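Alpha/beta hydrolase (Legionella pneumophila subsp. pneumophila str. Philadelphia 1, PDB 4EZI) is an alpha/beta hydrolase of unconfirmed function that may act as a lipase, hydrolysing triacylglycerols. Local coordinates at residues His129-Ala134 against Tyr168-Phe173. Sequence-based numbering, arbitrary orientation.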
loop_
_atom_site.group_PDB
_atom_site.type_symbol
_atom_site.label_atom_id
_atom_site.label_comp_id
_atom_site.label_asym_id
_atom_site.label_seq_id
_atom_site.Cartn_x
_atom_site.Cartn_y
_atom_site.Cartn_z
ATOM N N HIS A 129 -10.821 3.976 -7.573
ATOM C CA HIS A 129 -9.738 3.077 -7.212
ATOM C C HIS A 129 -10.269 1.661 -6.993
ATOM O O HIS A 129 -11.226 1.502 -6.257
ATOM C CB HIS A 129 -9.118 3.610 -5.913
ATOM C CG HIS A 129 -8.069 2.733 -5.330
ATOM N ND1 HIS A 129 -6.963 2.306 -6.025
ATOM C CD2 HIS A 129 -8.003 2.136 -4.109
ATOM C CE1 HIS A 129 -6.267 1.480 -5.249
ATOM N NE2 HIS A 129 -6.865 1.371 -4.076
ATOM N N PRO A 130 -9.624 0.634 -7.609
ATOM C CA PRO A 130 -9.938 -0.775 -7.293
ATOM C C PRO A 130 -9.277 -1.144 -5.964
ATOM O O PRO A 130 -8.091 -1.426 -5.883
ATOM C CB PRO A 130 -9.348 -1.553 -8.492
ATOM C CG PRO A 130 -8.960 -0.493 -9.501
ATOM C CD PRO A 130 -8.640 0.717 -8.698
ATOM N N TYR A 131 -10.071 -1.104 -4.906
ATOM C CA TYR A 131 -9.586 -1.027 -3.532
ATOM C C TYR A 131 -9.344 -2.417 -2.959
ATOM O O TYR A 131 -10.233 -3.275 -2.921
ATOM C CB TYR A 131 -10.610 -0.268 -2.704
ATOM C CG TYR A 131 -10.245 -0.078 -1.258
ATOM C CD1 TYR A 131 -9.020 0.460 -0.860
ATOM C CD2 TYR A 131 -11.117 -0.435 -0.263
ATOM C CE1 TYR A 131 -8.704 0.664 0.468
ATOM C CE2 TYR A 131 -10.835 -0.225 1.070
ATOM C CZ TYR A 131 -9.629 0.303 1.433
ATOM O OH TYR A 131 -9.380 0.467 2.774
ATOM N N VAL A 132 -8.126 -2.671 -2.504
ATOM C CA VAL A 132 -7.764 -4.000 -1.964
ATOM C C VAL A 132 -8.126 -5.096 -2.981
ATOM O O VAL A 132 -8.579 -6.167 -2.597
ATOM C CB VAL A 132 -8.326 -4.289 -0.528
ATOM C CG1 VAL A 132 -7.417 -5.326 0.164
ATOM C CG2 VAL A 132 -8.418 -3.021 0.301
ATOM N N GLN A 133 -7.839 -4.815 -4.256
ATOM C CA GLN A 133 -7.963 -5.783 -5.347
ATOM C C GLN A 133 -6.564 -6.224 -5.745
ATOM O O GLN A 133 -5.779 -5.448 -6.311
ATOM C CB GLN A 133 -8.766 -5.204 -6.510
ATOM C CG GLN A 133 -10.243 -4.967 -6.127
ATOM C CD GLN A 133 -11.112 -4.424 -7.254
ATOM O OE1 GLN A 133 -10.855 -4.690 -8.431
ATOM N NE2 GLN A 133 -12.136 -3.650 -6.906
ATOM N N ALA A 134 -6.237 -7.470 -5.391
ATOM C CA ALA A 134 -4.888 -7.970 -5.492
ATOM C C ALA A 134 -4.301 -7.862 -6.895
ATOM O O ALA A 134 -3.152 -7.459 -7.059
ATOM C CB ALA A 134 -4.831 -9.425 -5.038
ATOM N N TYR A 168 2.009 0.369 3.888
ATOM C CA TYR A 168 1.231 0.374 5.141
ATOM C C TYR A 168 -0.226 0.184 4.800
ATOM O O TYR A 168 -0.746 0.782 3.867
ATOM C CB TYR A 168 1.423 1.697 5.895
ATOM C CG TYR A 168 1.051 1.603 7.366
ATOM C CD1 TYR A 168 1.909 0.978 8.254
ATOM C CD2 TYR A 168 -0.151 2.100 7.874
ATOM C CE1 TYR A 168 1.586 0.866 9.609
ATOM C CE2 TYR A 168 -0.488 1.977 9.207
ATOM C CZ TYR A 168 0.398 1.361 10.070
ATOM O OH TYR A 168 0.092 1.174 11.388
ATOM N N SER A 169 -0.906 -0.605 5.624
ATOM C CA SER A 169 -2.373 -0.736 5.583
ATOM C C SER A 169 -2.764 -1.343 4.231
ATOM O O SER A 169 -2.272 -2.436 3.919
ATOM C CB SER A 169 -3.009 0.606 5.954
ATOM O OG SER A 169 -4.369 0.475 6.309
ATOM N N GLU A 170 -3.616 -0.705 3.427
ATOM C CA GLU A 170 -3.859 -1.217 2.070
ATOM C C GLU A 170 -2.525 -1.511 1.374
ATOM O O GLU A 170 -2.407 -2.486 0.635
ATOM C CB GLU A 170 -4.656 -0.219 1.210
ATOM C CG GLU A 170 -4.965 -0.771 -0.169
ATOM C CD GLU A 170 -5.568 0.205 -1.138
ATOM O OE1 GLU A 170 -5.576 1.416 -0.883
ATOM O OE2 GLU A 170 -6.060 -0.291 -2.200
ATOM N N GLY A 171 -1.547 -0.648 1.590
ATOM C CA GLY A 171 -0.235 -0.818 0.998
ATOM C C GLY A 171 0.598 -1.956 1.512
ATOM O O GLY A 171 1.498 -2.406 0.813
ATOM N N GLY A 172 0.289 -2.410 2.723
ATOM C CA GLY A 172 0.898 -3.655 3.189
ATOM C C GLY A 172 0.405 -4.825 2.363
ATOM O O GLY A 172 1.174 -5.707 1.992
ATOM N N PHE A 173 -0.899 -4.837 2.094
ATOM C CA PHE A 173 -1.478 -5.817 1.180
ATOM C C PHE A 173 -0.874 -5.681 -0.224
ATOM O O PHE A 173 -0.461 -6.666 -0.821
ATOM C CB PHE A 173 -2.999 -5.648 1.210
ATOM C CG PHE A 173 -3.769 -6.574 0.301
ATOM C CD1 PHE A 173 -4.042 -6.249 -1.010
ATOM C CD2 PHE A 173 -4.271 -7.761 0.794
ATOM C CE1 PHE A 173 -4.788 -7.083 -1.816
ATOM C CE2 PHE A 173 -5.032 -8.589 -0.004
ATOM C CZ PHE A 173 -5.272 -8.274 -1.310
#
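The CA atoms of V132 and E170 are the nearest pair across the two segments, 6.3 Å apart, where the type II turn P130-Q133, just ahead of helix 134-154, meets the first turn of helix 170-185. E170 spans this gap with CG anti to its backbone N and an extended chain beyond. Its OE2 accepts two hydrogen bonds. H129 meets it tip to tip: NE2 donates to OE2 over 2.6 Å, nearly straight at 170°. OE2 lies close to the imidazole plane and engages its syn lone pair. The second donor is the turn amide V132 N, 3.2 Å from OE2, which arrives from above the carboxylate plane. The imidazole and carboxylate planes are turned 68° to each other, although OE2 lies near the plane of the ring. H129 is positioned in turn by its other nitrogen, ND1, bonded to L119 O. Sequence and geometry place E170 inside a probable nucleophile elbow of the alpha/beta-hydrolase fold, as the residue following S169 in the G167-S169-G171 pattern; S169 OG is hydrogen-bonded to H351 NE2, consistent with a Ser-His-Asp triad completed by D318. The carboxylate thus ties the start of the elbow helix to the 129-134 loop, in a fully buried setting where two donors could stabilise its negative charge. Y131 flanks it, CE1 3.5 Å from E170 OE1, while its own hydroxyl bonds to T83 OG1. The branches of V132 diverge: CG2 lies over the centre of the Y131 ring, whereas CG1 makes a CH-pi contact with F173, 3.6 Å from the ring centroid and 9° off the normal. A134 CB touches CZ of F173 at 3.9 Å, while A134 CA lies at the edge of the ring.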